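Local coordinates for protein endoglucanase (Uncultured bacterium, PDB 3X17) that probably cleaves internal beta-1,4-glucosidic bonds of cellulose, as a glycoside hydrolase family 9 endoglucanase with an N-terminal Ig-like domain, at residues A[194-199]-A[388-393]; A[221-226]-A[286-291]; A[228-233]-A[294-299]; A[281-286]-A[348-353]. All blocks are in the same frame, centred on the assembly; numbering follows the deposited sequence.

Interaction 1. Residues A[194-199]-A[388-393]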
loop_
_atom_site.group_PDB
_atom_site.type_symbol
_atom_site.label_atom_id
_atom_site.label_comp_id
_atom_site.label_asym_id
_atom_site.label_seq_id
_atom_site.Cartn_x
_atom_site.Cartn_y
_atom_site.Cartn_z
ATOM N N LEU A 194 5.079 -5.893 -3.342
ATOM C CA LEU A 194 4.376 -6.883 -4.166
ATOM C C LEU A 194 5.148 -8.204 -4.190
ATOM O O LEU A 194 4.558 -9.291 -4.127
ATOM C CB LEU A 194 4.134 -6.360 -5.589
ATOM C CG LEU A 194 3.398 -5.013 -5.711
ATOM C CD1 LEU A 194 3.304 -4.616 -7.206
ATOM C CD2 LEU A 194 1.979 -5.014 -5.077
ATOM N N LEU A 195 6.469 -8.114 -4.219
ATOM C CA LEU A 195 7.280 -9.318 -4.297
ATOM C C LEU A 195 7.063 -10.153 -3.039
ATOM O O LEU A 195 6.957 -11.381 -3.101
ATOM C CB LEU A 195 8.772 -8.974 -4.423
ATOM C CG LEU A 195 9.304 -8.720 -5.838
ATOM C CD1 LEU A 195 10.729 -8.189 -5.728
ATOM C CD2 LEU A 195 9.286 -9.991 -6.701
ATOM N N LYS A 196 6.993 -9.474 -1.899
ATOM C CA LYS A 196 6.858 -10.146 -0.606
ATOM C C LYS A 196 5.480 -10.763 -0.475
ATOM O O LYS A 196 5.327 -11.813 0.138
ATOM C CB LYS A 196 7.077 -9.120 0.515
ATOM C CG LYS A 196 7.476 -9.710 1.830
ATOM C CD LYS A 196 8.741 -10.561 1.705
ATOM C CE LYS A 196 8.749 -11.597 2.832
ATOM N NZ LYS A 196 9.801 -12.632 2.571
ATOM N N ALA A 197 4.456 -10.044 -0.945
ATOM C CA ALA A 197 3.121 -10.610 -1.046
ATOM C C ALA A 197 3.170 -11.945 -1.797
ATOM O O ALA A 197 2.513 -12.911 -1.400
ATOM C CB ALA A 197 2.176 -9.651 -1.756
ATOM N N TYR A 198 3.829 -11.948 -2.947
ATOM C CA TYR A 198 3.867 -13.146 -3.740
ATOM C C TYR A 198 4.651 -14.238 -3.035
ATOM O O TYR A 198 4.206 -15.369 -2.963
ATOM C CB TYR A 198 4.445 -12.922 -5.135
ATOM C CG TYR A 198 4.675 -14.253 -5.844
ATOM C CD1 TYR A 198 3.610 -14.925 -6.468
ATOM C CD2 TYR A 198 5.893 -14.917 -5.733
ATOM C CE1 TYR A 198 3.799 -16.163 -7.073
ATOM C CE2 TYR A 198 6.072 -16.189 -6.278
ATOM C CZ TYR A 198 5.025 -16.799 -6.936
ATOM O OH TYR A 198 5.221 -18.025 -7.482
ATOM N N GLU A 199 5.795 -13.880 -2.472
ATOM C CA GLU A 199 6.661 -14.836 -1.789
ATOM C C GLU A 199 5.955 -15.548 -0.629
ATOM O O GLU A 199 6.118 -16.737 -0.438
ATOM C CB GLU A 199 7.902 -14.112 -1.251
ATOM C CG GLU A 199 8.993 -15.052 -0.748
ATOM C CD GLU A 199 10.309 -14.339 -0.577
ATOM O OE1 GLU A 199 10.321 -13.215 -0.012
ATOM O OE2 GLU A 199 11.347 -14.908 -0.982
ATOM N N VAL A 388 15.721 -12.667 9.217
ATOM C CA VAL A 388 15.154 -13.682 10.100
ATOM C C VAL A 388 14.616 -14.910 9.337
ATOM O O VAL A 388 14.984 -16.040 9.662
ATOM C CB VAL A 388 14.075 -13.075 11.086
ATOM C CG1 VAL A 388 13.350 -14.177 11.835
ATOM C CG2 VAL A 388 14.741 -12.103 12.105
ATOM N N THR A 389 13.812 -14.707 8.291
ATOM C CA THR A 389 13.127 -15.841 7.648
ATOM C C THR A 389 13.869 -16.499 6.497
ATOM O O THR A 389 13.498 -17.586 6.077
ATOM C CB THR A 389 11.731 -15.505 7.184
ATOM O OG1 THR A 389 11.791 -14.461 6.182
ATOM C CG2 THR A 389 10.884 -15.053 8.395
ATOM N N LEU A 390 14.824 -15.793 5.908
ATOM C CA LEU A 390 15.416 -16.258 4.648
ATOM C C LEU A 390 16.940 -16.328 4.702
ATOM O O LEU A 390 17.539 -17.056 3.924
ATOM C CB LEU A 390 14.987 -15.382 3.473
ATOM C CG LEU A 390 13.795 -15.768 2.599
ATOM C CD1 LEU A 390 12.870 -16.785 3.220
ATOM C CD2 LEU A 390 13.031 -14.528 2.106
ATOM N N GLY A 391 17.543 -15.630 5.667
ATOM C CA GLY A 391 18.994 -15.589 5.805
ATOM C C GLY A 391 19.557 -16.930 6.234
ATOM O O GLY A 391 19.091 -17.519 7.207
ATOM N N GLN A 392 20.545 -17.433 5.501
ATOM C CA GLN A 392 21.223 -18.663 5.891
ATOM C C GLN A 392 22.522 -18.367 6.604
ATOM O O GLN A 392 23.280 -17.473 6.199
ATOM C CB GLN A 392 21.509 -19.517 4.664
ATOM C CG GLN A 392 20.379 -19.485 3.662
ATOM C CD GLN A 392 20.157 -20.817 2.999
ATOM O OE1 GLN A 392 19.017 -21.231 2.783
ATOM N NE2 GLN A 392 21.245 -21.505 2.672
ATOM N N LYS A 393 22.798 -19.128 7.653
ATOM C CA LYS A 393 24.096 -19.041 8.320
ATOM C C LYS A 393 24.397 -17.610 8.761
ATOM O O LYS A 393 25.479 -17.076 8.507
ATOM C CB LYS A 393 25.208 -19.580 7.409
ATOM C CG LYS A 393 25.153 -21.094 7.200
ATOM C CD LYS A 393 26.511 -21.761 7.457
ATOM C CE LYS A 393 27.552 -21.398 6.377
ATOM N NZ LYS A 393 28.833 -22.171 6.518
HETATM O O HOH W 1 9.939 -14.820 4.101
#

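Interaction 2. Residues A[221-226]-A[286-291]. With CA (calcium ion), chain D.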
loop_
_atom_site.group_PDB
_atom_site.type_symbol
_atom_site.label_atom_id
_atom_site.label_comp_id
_atom_site.label_asym_id
_atom_site.label_seq_id
_atom_site.Cartn_x
_atom_site.Cartn_y
_atom_site.Cartn_z
ATOM N N ASP A 221 1.181 -13.438 -12.842
ATOM C CA ASP A 221 0.988 -12.107 -13.397
ATOM C C ASP A 221 1.517 -11.032 -12.453
ATOM O O ASP A 221 1.999 -10.009 -12.902
ATOM C CB ASP A 221 -0.502 -11.855 -13.681
ATOM C CG ASP A 221 -0.959 -12.515 -14.961
ATOM O OD1 ASP A 221 -0.134 -13.214 -15.572
ATOM O OD2 ASP A 221 -2.141 -12.381 -15.325
ATOM N N ILE A 222 1.366 -11.234 -11.148
ATOM C CA ILE A 222 1.862 -10.250 -10.175
ATOM C C ILE A 222 3.361 -10.050 -10.391
ATOM O O ILE A 222 3.851 -8.931 -10.312
ATOM C CB ILE A 222 1.595 -10.661 -8.690
ATOM C CG1 ILE A 222 1.968 -9.506 -7.718
ATOM C CG2 ILE A 222 2.421 -11.873 -8.325
ATOM C CD1 ILE A 222 1.154 -8.234 -7.915
ATOM N N LEU A 223 4.063 -11.109 -10.806
ATOM C CA LEU A 223 5.501 -11.009 -11.111
ATOM C C LEU A 223 5.785 -10.331 -12.451
ATOM O O LEU A 223 6.702 -9.536 -12.555
ATOM C CB LEU A 223 6.192 -12.382 -11.058
ATOM C CG LEU A 223 6.125 -13.083 -9.692
ATOM C CD1 LEU A 223 6.957 -14.350 -9.696
ATOM C CD2 LEU A 223 6.545 -12.138 -8.577
ATOM N N ASP A 224 4.936 -10.551 -13.442
ATOM C CA ASP A 224 4.995 -9.734 -14.647
ATOM C C ASP A 224 4.809 -8.260 -14.316
ATOM O O ASP A 224 5.510 -7.415 -14.863
ATOM C CB ASP A 224 3.969 -10.178 -15.676
ATOM C CG ASP A 224 4.263 -11.564 -16.217
ATOM O OD1 ASP A 224 5.437 -11.848 -16.574
ATOM O OD2 ASP A 224 3.345 -12.398 -16.154
ATOM N N GLU A 225 3.873 -7.938 -13.424
ATOM C CA GLU A 225 3.666 -6.523 -13.118
ATOM C C GLU A 225 4.915 -5.956 -12.445
ATOM O O GLU A 225 5.404 -4.892 -12.831
ATOM C CB GLU A 225 2.453 -6.286 -12.227
ATOM C CG GLU A 225 2.078 -4.784 -12.153
ATOM C CD GLU A 225 1.612 -4.253 -13.517
ATOM O OE1 GLU A 225 0.843 -4.979 -14.194
ATOM O OE2 GLU A 225 2.074 -3.166 -13.932
ATOM N N VAL A 226 5.359 -6.619 -11.380
ATOM C CA VAL A 226 6.593 -6.253 -10.706
ATOM C C VAL A 226 7.720 -6.042 -11.707
ATOM O O VAL A 226 8.517 -5.124 -11.560
ATOM C CB VAL A 226 7.027 -7.325 -9.686
ATOM C CG1 VAL A 226 8.502 -7.158 -9.333
ATOM C CG2 VAL A 226 6.136 -7.252 -8.425
ATOM N N ALA A 286 15.825 -11.202 -7.717
ATOM C CA ALA A 286 16.788 -12.231 -8.097
ATOM C C ALA A 286 16.441 -13.553 -7.401
ATOM O O ALA A 286 16.555 -14.618 -7.999
ATOM C CB ALA A 286 18.212 -11.789 -7.757
ATOM N N ARG A 287 16.006 -13.481 -6.167
ATOM C CA ARG A 287 15.664 -14.645 -5.408
ATOM C C ARG A 287 14.333 -15.174 -5.874
ATOM O O ARG A 287 14.158 -16.337 -6.022
ATOM C CB ARG A 287 15.615 -14.319 -3.916
ATOM C CG ARG A 287 14.913 -15.323 -3.052
ATOM C CD ARG A 287 14.059 -14.668 -2.006
ATOM N NE ARG A 287 14.801 -13.640 -1.358
ATOM C CZ ARG A 287 14.312 -12.572 -0.756
ATOM N NH1 ARG A 287 13.039 -12.350 -0.655
ATOM N NH2 ARG A 287 15.152 -11.735 -0.229
ATOM N N ILE A 288 13.400 -14.293 -6.112
ATOM C CA ILE A 288 12.034 -14.721 -6.313
ATOM C C ILE A 288 11.773 -15.178 -7.757
ATOM O O ILE A 288 10.937 -16.062 -7.987
ATOM C CB ILE A 288 11.044 -13.624 -5.845
ATOM C CG1 ILE A 288 11.037 -13.528 -4.325
ATOM C CG2 ILE A 288 9.650 -13.885 -6.323
ATOM C CD1 ILE A 288 10.381 -12.260 -3.818
ATOM N N PHE A 289 12.469 -14.586 -8.732
ATOM C CA PHE A 289 12.168 -14.874 -10.152
ATOM C C PHE A 289 12.947 -16.095 -10.601
ATOM O O PHE A 289 12.835 -16.494 -11.752
ATOM C CB PHE A 289 12.551 -13.697 -11.077
ATOM C CG PHE A 289 11.481 -12.665 -11.228
ATOM C CD1 PHE A 289 11.343 -11.650 -10.288
ATOM C CD2 PHE A 289 10.628 -12.685 -12.339
ATOM C CE1 PHE A 289 10.329 -10.698 -10.408
ATOM C CE2 PHE A 289 9.609 -11.732 -12.468
ATOM C CZ PHE A 289 9.486 -10.719 -11.513
ATOM N N ALA A 290 13.837 -16.596 -9.741
ATOM C CA ALA A 290 14.752 -17.669 -10.139
ATOM C C ALA A 290 14.085 -18.906 -10.788
ATOM O O ALA A 290 14.563 -19.378 -11.807
ATOM C CB ALA A 290 15.670 -18.084 -8.982
ATOM N N PRO A 291 12.944 -19.383 -10.248
ATOM C CA PRO A 291 12.280 -20.544 -10.885
ATOM C C PRO A 291 11.551 -20.216 -12.194
ATOM O O PRO A 291 11.132 -21.126 -12.888
ATOM C CB PRO A 291 11.253 -21.003 -9.833
ATOM C CG PRO A 291 11.637 -20.270 -8.544
ATOM C CD PRO A 291 12.286 -18.990 -8.991
HETATM CA CA CA D . 1.894 -14.302 -16.680
#

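Interaction 3. Residues A[228-233]-A[294-299]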
loop_
_atom_site.group_PDB
_atom_site.type_symbol
_atom_site.label_atom_id
_atom_site.label_comp_id
_atom_site.label_asym_id
_atom_site.label_seq_id
_atom_site.Cartn_x
_atom_site.Cartn_y
_atom_site.Cartn_z
ATOM N N TRP A 228 7.623 -5.139 -14.856
ATOM C CA TRP A 228 7.417 -3.834 -15.458
ATOM C C TRP A 228 8.078 -2.742 -14.618
ATOM O O TRP A 228 8.796 -1.903 -15.147
ATOM C CB TRP A 228 5.921 -3.534 -15.618
ATOM C CG TRP A 228 5.623 -2.326 -16.504
ATOM C CD1 TRP A 228 5.423 -1.031 -16.100
ATOM C CD2 TRP A 228 5.514 -2.317 -17.940
ATOM N NE1 TRP A 228 5.230 -0.217 -17.190
ATOM C CE2 TRP A 228 5.278 -0.980 -18.333
ATOM C CE3 TRP A 228 5.603 -3.311 -18.928
ATOM C CZ2 TRP A 228 5.095 -0.614 -19.671
ATOM C CZ3 TRP A 228 5.454 -2.937 -20.277
ATOM C CH2 TRP A 228 5.213 -1.603 -20.631
ATOM N N GLY A 229 7.842 -2.747 -13.310
ATOM C CA GLY A 229 8.386 -1.677 -12.475
ATOM C C GLY A 229 9.893 -1.769 -12.405
ATOM O O GLY A 229 10.590 -0.765 -12.490
ATOM N N LEU A 230 10.405 -2.989 -12.270
ATOM C CA LEU A 230 11.837 -3.190 -12.071
ATOM C C LEU A 230 12.639 -2.880 -13.334
ATOM O O LEU A 230 13.791 -2.412 -13.254
ATOM C CB LEU A 230 12.109 -4.624 -11.643
ATOM C CG LEU A 230 11.493 -5.010 -10.287
ATOM C CD1 LEU A 230 11.911 -6.430 -10.002
ATOM C CD2 LEU A 230 12.047 -4.055 -9.224
ATOM N N GLU A 231 12.046 -3.186 -14.492
ATOM C CA GLU A 231 12.685 -2.881 -15.782
ATOM C C GLU A 231 12.843 -1.382 -16.030
ATOM O O GLU A 231 13.857 -0.928 -16.584
ATOM C CB GLU A 231 11.947 -3.580 -16.922
ATOM C CG GLU A 231 12.275 -5.069 -16.913
ATOM C CD GLU A 231 11.706 -5.860 -18.085
ATOM O OE1 GLU A 231 10.602 -5.516 -18.567
ATOM O OE2 GLU A 231 12.318 -6.905 -18.448
ATOM N N TRP A 232 11.909 -0.613 -15.494
ATOM C CA TRP A 232 12.064 0.832 -15.447
ATOM C C TRP A 232 13.170 1.305 -14.531
ATOM O O TRP A 232 13.958 2.161 -14.910
ATOM C CB TRP A 232 10.756 1.513 -15.079
ATOM C CG TRP A 232 10.921 2.969 -15.127
ATOM C CD1 TRP A 232 11.173 3.728 -16.237
ATOM C CD2 TRP A 232 10.990 3.863 -14.008
ATOM N NE1 TRP A 232 11.318 5.045 -15.885
ATOM C CE2 TRP A 232 11.265 5.149 -14.521
ATOM C CE3 TRP A 232 10.765 3.718 -12.638
ATOM C CZ2 TRP A 232 11.357 6.267 -13.711
ATOM C CZ3 TRP A 232 10.866 4.841 -11.825
ATOM C CH2 TRP A 232 11.177 6.092 -12.368
ATOM N N LEU A 233 13.267 0.720 -13.335
ATOM C CA LEU A 233 14.456 0.894 -12.496
ATOM C C LEU A 233 15.799 0.662 -13.216
ATOM O O LEU A 233 16.750 1.427 -13.002
ATOM C CB LEU A 233 14.381 0.031 -11.217
ATOM C CG LEU A 233 13.249 0.310 -10.214
ATOM C CD1 LEU A 233 13.508 -0.416 -8.867
ATOM C CD2 LEU A 233 13.015 1.849 -9.984
ATOM N N ALA A 294 15.367 -17.273 -15.307
ATOM C CA ALA A 294 16.724 -17.268 -14.760
ATOM C C ALA A 294 17.595 -16.137 -15.336
ATOM O O ALA A 294 18.421 -15.572 -14.625
ATOM C CB ALA A 294 17.400 -18.652 -14.966
ATOM N N ALA A 295 17.362 -15.779 -16.594
ATOM C CA ALA A 295 18.063 -14.658 -17.228
ATOM C C ALA A 295 17.655 -13.298 -16.590
ATOM O O ALA A 295 18.478 -12.417 -16.384
ATOM C CB ALA A 295 17.761 -14.638 -18.720
ATOM N N PHE A 296 16.375 -13.121 -16.318
ATOM C CA PHE A 296 15.930 -11.902 -15.661
ATOM C C PHE A 296 16.429 -11.851 -14.229
ATOM O O PHE A 296 16.887 -10.816 -13.764
ATOM C CB PHE A 296 14.403 -11.788 -15.704
ATOM C CG PHE A 296 13.879 -10.586 -15.003
ATOM C CD1 PHE A 296 13.942 -9.344 -15.614
ATOM C CD2 PHE A 296 13.492 -10.661 -13.666
ATOM C CE1 PHE A 296 13.491 -8.192 -14.950
ATOM C CE2 PHE A 296 13.029 -9.524 -12.992
ATOM C CZ PHE A 296 13.056 -8.279 -13.636
ATOM N N ALA A 297 16.330 -12.979 -13.531
ATOM C CA ALA A 297 16.983 -13.156 -12.238
ATOM C C ALA A 297 18.438 -12.684 -12.175
ATOM O O ALA A 297 18.795 -11.949 -11.261
ATOM C CB ALA A 297 16.887 -14.615 -11.776
ATOM N N ARG A 298 19.290 -13.194 -13.065
ATOM C CA ARG A 298 20.703 -12.770 -13.158
ATOM C C ARG A 298 20.837 -11.276 -13.349
ATOM O O ARG A 298 21.779 -10.653 -12.842
ATOM C CB ARG A 298 21.409 -13.434 -14.361
ATOM C CG ARG A 298 21.790 -14.889 -14.125
ATOM C CD ARG A 298 22.407 -15.512 -15.383
ATOM N NE ARG A 298 22.154 -16.941 -15.380
ATOM C CZ ARG A 298 21.314 -17.554 -16.202
ATOM N NH1 ARG A 298 20.762 -16.895 -17.210
ATOM N NH2 ARG A 298 21.097 -18.850 -16.057
ATOM N N LYS A 299 20.028 -10.745 -14.252
ATOM C CA LYS A 299 20.147 -9.351 -14.612
ATOM C C LYS A 299 19.789 -8.505 -13.393
ATOM O O LYS A 299 20.457 -7.503 -13.105
ATOM C CB LYS A 299 19.226 -9.014 -15.793
ATOM C CG LYS A 299 19.281 -7.536 -16.255
ATOM C CD LYS A 299 18.154 -7.287 -17.266
ATOM C CE LYS A 299 18.455 -6.118 -18.183
ATOM N NZ LYS A 299 17.218 -5.678 -18.913
#

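Interaction 4. Residues A[281-286]-A[348-353]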
loop_
_atom_site.group_PDB
_atom_site.type_symbol
_atom_site.label_atom_id
_atom_site.label_comp_id
_atom_site.label_asym_id
_atom_site.label_seq_id
_atom_site.Cartn_x
_atom_site.Cartn_y
_atom_site.Cartn_z
ATOM N N ALA A 281 15.382 -4.127 -3.962
ATOM C CA ALA A 281 14.248 -4.687 -4.696
ATOM C C ALA A 281 14.726 -5.654 -5.756
ATOM O O ALA A 281 14.173 -6.751 -5.892
ATOM C CB ALA A 281 13.398 -3.588 -5.308
ATOM N N TRP A 282 15.786 -5.274 -6.463
ATOM C CA TRP A 282 16.403 -6.140 -7.462
ATOM C C TRP A 282 16.937 -7.440 -6.840
ATOM O O TRP A 282 16.893 -8.488 -7.477
ATOM C CB TRP A 282 17.580 -5.451 -8.141
ATOM C CG TRP A 282 17.208 -4.410 -9.128
ATOM C CD1 TRP A 282 16.112 -4.403 -9.959
ATOM C CD2 TRP A 282 17.939 -3.211 -9.414
ATOM N NE1 TRP A 282 16.096 -3.243 -10.701
ATOM C CE2 TRP A 282 17.233 -2.522 -10.430
ATOM C CE3 TRP A 282 19.096 -2.631 -8.880
ATOM C CZ2 TRP A 282 17.660 -1.293 -10.935
ATOM C CZ3 TRP A 282 19.512 -1.386 -9.376
ATOM C CH2 TRP A 282 18.815 -0.752 -10.402
ATOM N N ALA A 283 17.621 -7.337 -5.707
ATOM C CA ALA A 283 18.137 -8.554 -5.048
ATOM C C ALA A 283 16.996 -9.469 -4.592
ATOM O O ALA A 283 17.097 -10.689 -4.686
ATOM C CB ALA A 283 19.034 -8.210 -3.882
ATOM N N MET A 284 15.922 -8.888 -4.057
ATOM C CA MET A 284 14.694 -9.656 -3.860
ATOM C C MET A 284 14.202 -10.368 -5.123
ATOM O O MET A 284 13.737 -11.486 -5.054
ATOM C CB MET A 284 13.583 -8.785 -3.279
ATOM C CG MET A 284 13.787 -8.476 -1.819
ATOM S SD MET A 284 12.628 -7.216 -1.265
ATOM C CE MET A 284 11.174 -8.241 -1.007
ATOM N N ALA A 285 14.179 -9.669 -6.251
ATOM C CA ALA A 285 13.622 -10.245 -7.476
ATOM C C ALA A 285 14.525 -11.370 -7.949
ATOM O O ALA A 285 14.056 -12.344 -8.559
ATOM C CB ALA A 285 13.496 -9.180 -8.569
ATOM N N ALA A 286 15.825 -11.202 -7.717
ATOM C CA ALA A 286 16.788 -12.231 -8.097
ATOM C C ALA A 286 16.441 -13.553 -7.401
ATOM O O ALA A 286 16.555 -14.618 -7.999
ATOM C CB ALA A 286 18.212 -11.789 -7.757
ATOM N N TRP A 348 22.836 -10.139 0.759
ATOM C CA TRP A 348 23.311 -11.244 1.597
ATOM C C TRP A 348 22.471 -12.508 1.416
ATOM O O TRP A 348 23.015 -13.614 1.307
ATOM C CB TRP A 348 23.333 -10.853 3.080
ATOM C CG TRP A 348 23.796 -11.997 3.947
ATOM C CD1 TRP A 348 24.985 -12.688 3.833
ATOM C CD2 TRP A 348 23.043 -12.672 4.956
ATOM N NE1 TRP A 348 25.025 -13.718 4.735
ATOM C CE2 TRP A 348 23.843 -13.746 5.429
ATOM C CE3 TRP A 348 21.801 -12.443 5.551
ATOM C CZ2 TRP A 348 23.436 -14.580 6.460
ATOM C CZ3 TRP A 348 21.388 -13.290 6.567
ATOM C CH2 TRP A 348 22.200 -14.343 7.011
ATOM N N VAL A 349 21.147 -12.335 1.373
ATOM C CA VAL A 349 20.214 -13.464 1.347
ATOM C C VAL A 349 20.361 -14.243 0.062
ATOM O O VAL A 349 20.354 -15.476 0.092
ATOM C CB VAL A 349 18.725 -13.031 1.494
ATOM C CG1 VAL A 349 17.799 -14.178 1.094
ATOM C CG2 VAL A 349 18.421 -12.579 2.907
ATOM N N VAL A 350 20.478 -13.550 -1.076
ATOM C CA VAL A 350 20.569 -14.253 -2.384
ATOM C C VAL A 350 21.994 -14.712 -2.781
ATOM O O VAL A 350 22.153 -15.689 -3.529
ATOM C CB VAL A 350 19.911 -13.418 -3.533
ATOM C CG1 VAL A 350 20.680 -12.119 -3.805
ATOM C CG2 VAL A 350 19.707 -14.259 -4.816
ATOM N N THR A 351 23.027 -14.018 -2.297
ATOM C CA THR A 351 24.409 -14.382 -2.661
ATOM C C THR A 351 25.149 -15.159 -1.572
ATOM O O THR A 351 26.113 -15.841 -1.861
ATOM C CB THR A 351 25.294 -13.167 -3.040
ATOM O OG1 THR A 351 25.620 -12.416 -1.858
ATOM C CG2 THR A 351 24.597 -12.254 -4.099
ATOM N N GLY A 352 24.805 -14.902 -0.317
ATOM C CA GLY A 352 25.459 -15.558 0.787
ATOM C C GLY A 352 26.802 -14.941 1.116
ATOM O O GLY A 352 27.450 -15.366 2.049
ATOM N N ARG A 353 27.175 -13.874 0.412
ATOM C CA ARG A 353 28.512 -13.306 0.539
ATOM C C ARG A 353 28.758 -12.490 1.815
ATOM O O ARG A 353 27.916 -11.657 2.249
ATOM C CB ARG A 353 28.853 -12.478 -0.678
ATOM C CG ARG A 353 29.726 -13.205 -1.658
ATOM C CD ARG A 353 30.126 -12.273 -2.776
ATOM N NE ARG A 353 29.483 -12.742 -3.980
ATOM C CZ ARG A 353 28.601 -12.068 -4.694
ATOM N NH1 ARG A 353 28.390 -10.781 -4.480
ATOM N NH2 ARG A 353 28.037 -12.679 -5.716
#

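Interaction 1. Residues A[194-199]-A[388-393]
Within the (alpha/alpha)6 barrel, helix 184-200 meets the end of helix 381-390 where Lys-196 and Glu-199 close on Leu-390. The leucine brings one methyl to the meeting point: CD2 lies 3.5 Å from Glu-199 OE2 and 3.7 Å from OE1 of the same carboxylate, while Lys-196 reaches it tip to tip, its NZ 3.8 Å from CD2. The lysine and glutamate stand one turn apart and form a salt bridge, Lys-196 NZ to Glu-199 OE1, of 2.7 Å, with the ammonium approaching from above the carboxylate plane, 47° out of it. The bend at chi2 (56°) brings the ammonium to the Glu-199 carboxylate, held out on an extended chain. A water carries the contact across: it accepts from Lys-196 NZ at 2.7 Å and donates to Thr-389 OG1 at 2.8 Å. Arg-287 also pairs with Glu-199 OE1. An alanine in place of Glu-199 would probably leave both Lys-196 and Arg-287 short of an anion and open a gap beside the leucine methyl. Between the segments the polar link runs through one water, while a Lys-196 to Asp-386 salt bridge ties the helices directly; the opposite charges probably offset one another beside the methyl.

Interaction 2. Residues A[221-226]-A[286-291]
Phe-289 pushes the rim of its ring against Leu-223, and this is the tight part of the contact. Its CZ stands 3.2 Å from Leu-223 O, with the oxygen in the ring plane at the edge, so a weakly positive ring C-H faces the carbonyl; the same CZ is 3.7 Å from Leu-223 CB. With CG anti to the carbonyl carbon (chi1 -87°), the ring extends across to helix 221-235. Val-226 crosses it obliquely, CG1 lying 4.1 Å from Phe-289 CE1 near the ring plane. Next to this, Leu-223 CD2 and Ile-288 CG2 touch more loosely at 4.2 Å. Both segments belong to the helical barrel of the family 9 domain, and the first turn of helix 221-235 also carries a calcium site: Asp-224 OD2 binds the ion at 2.5 Å and Asp-221 OD1 joins it, with Asp-207, Glu-214, Asn-217 and Val-219 completing the shell. The aspartates and the aromatic contact therefore use different sides of one helical turn. An alanine at Phe-289 would probably open a gap against Leu-223 and Val-226 and leave the Leu-223 carbonyl without its ring-edge neighbour. Beyond the ring the chain runs outward: Ala-290 and Pro-291 are solvent-exposed and stay clear of segment 221-226.

Interaction 3. Residues A[228-233]-A[294-299]
Glu-231 OE2 sits beside the Phe-296 ring, 3.9 Å from CE1 of that residue, with positive charge on more than one neighbour. Arg-227 forms a long, weak ion pair with it, and Lys-299 NZ is 5.1 Å from Glu-231 OE2, too far for a salt bridge, where it may add some favourable field. This is helix-to-helix packing in the (alpha/alpha)6 barrel, joining helix 221-235 to the first turns of helix 294-312. Phe-296 does most of the spanning. Having CG anti to the backbone N (chi1 178°), it carries its ring across to the other helix, where two side chains meet its edge close to the ring plane. One is the aliphatic part of the glutamate, with Glu-231 CG 3.9 Å from Phe-296 CE1; its carboxylate plane is turned 70° from the ring, so the two flat groups do not stack. Arg-227 also makes a cation-pi contact with the ring, and Phe-289 meets it with planes about 60° apart. Trp-228 and Trp-232 are directed elsewhere from the same helix, their indole NE1 atoms hydrogen-bonded to the carbonyls of Gly-173 and Ala-170. Leu-230 supplies the second edge contact, its CD1 methyl coming to 4.2 Å from Phe-296 CZ.

Interaction 4. Residues A[281-286]-A[348-353]
Ala-283 and Ala-286, one turn apart on helix 272-288, receive Val-350 from helix 337-351. Entering along the first segment, Trp-282 turns to other neighbours, stacking on Phe-234 and packing on Leu-230. Ala-283 then faces the valine: its CB is 4.2 Å from Val-350 CG1, and the same methyl lies 4.0 Å from Ala-283 O. Met-284 points away from segment 348-353 and lies on Ala-192 and Leu-195 of helix 184-200, while Ala-285 rests on Leu-195 and Leu-230. Ala-286 resumes the contact, with its CB 4.1 Å from Val-350 CG2. At Val-350 chi1 is 66°, which sets CG1 between the backbone N and the carbonyl carbon and CG2 anti to the N, so each methyl serves one alanine. Small residues let the backbones come near, the CA atoms of Ala-283 and Val-350 being 6.7 Å apart. Just beyond, the second helix ends in an ST turn: Thr-351 OG1 accepts from Arg-353 N at 3.1 Å and a nearly straight 164°. Gly-352 in between has positive phi, and the guanidinium of Arg-353 folds back with one face over Thr-351 CB. Arg-353 also makes a salt bridge to Glu-305. The interhelix contact is mostly methyl against methyl, with the Ala-283 carbonyl oxygen also lying against Val-350 CG1, so it rests on close fit and burial rather than on directional bonds.

In the fold
All four contacts lie on helices of the family 9 catalytic region. In chain order the first segments come from helices 184-200, 221-235 (twice) and 272-288, and the partners from 272-288, 294-312, 337-351 and 381-390. Interactions 2 and 3 share helix 221-235, with centres 9 Å apart, and touch through the rings of Phe-289 and Phe-296. Interactions 2 and 4 share helix 272-288 and Ala-286, with centres 13 Å apart. Leu-194 packs on Val-226 to join interactions 1 and 2; the centres of interactions 1 and 4 are 10 Å apart, and interactions 1 and 3 do not touch. Helix 272-288 thus lies at the meeting of these contacts, packing on helices 184-200, 221-235 and 337-351.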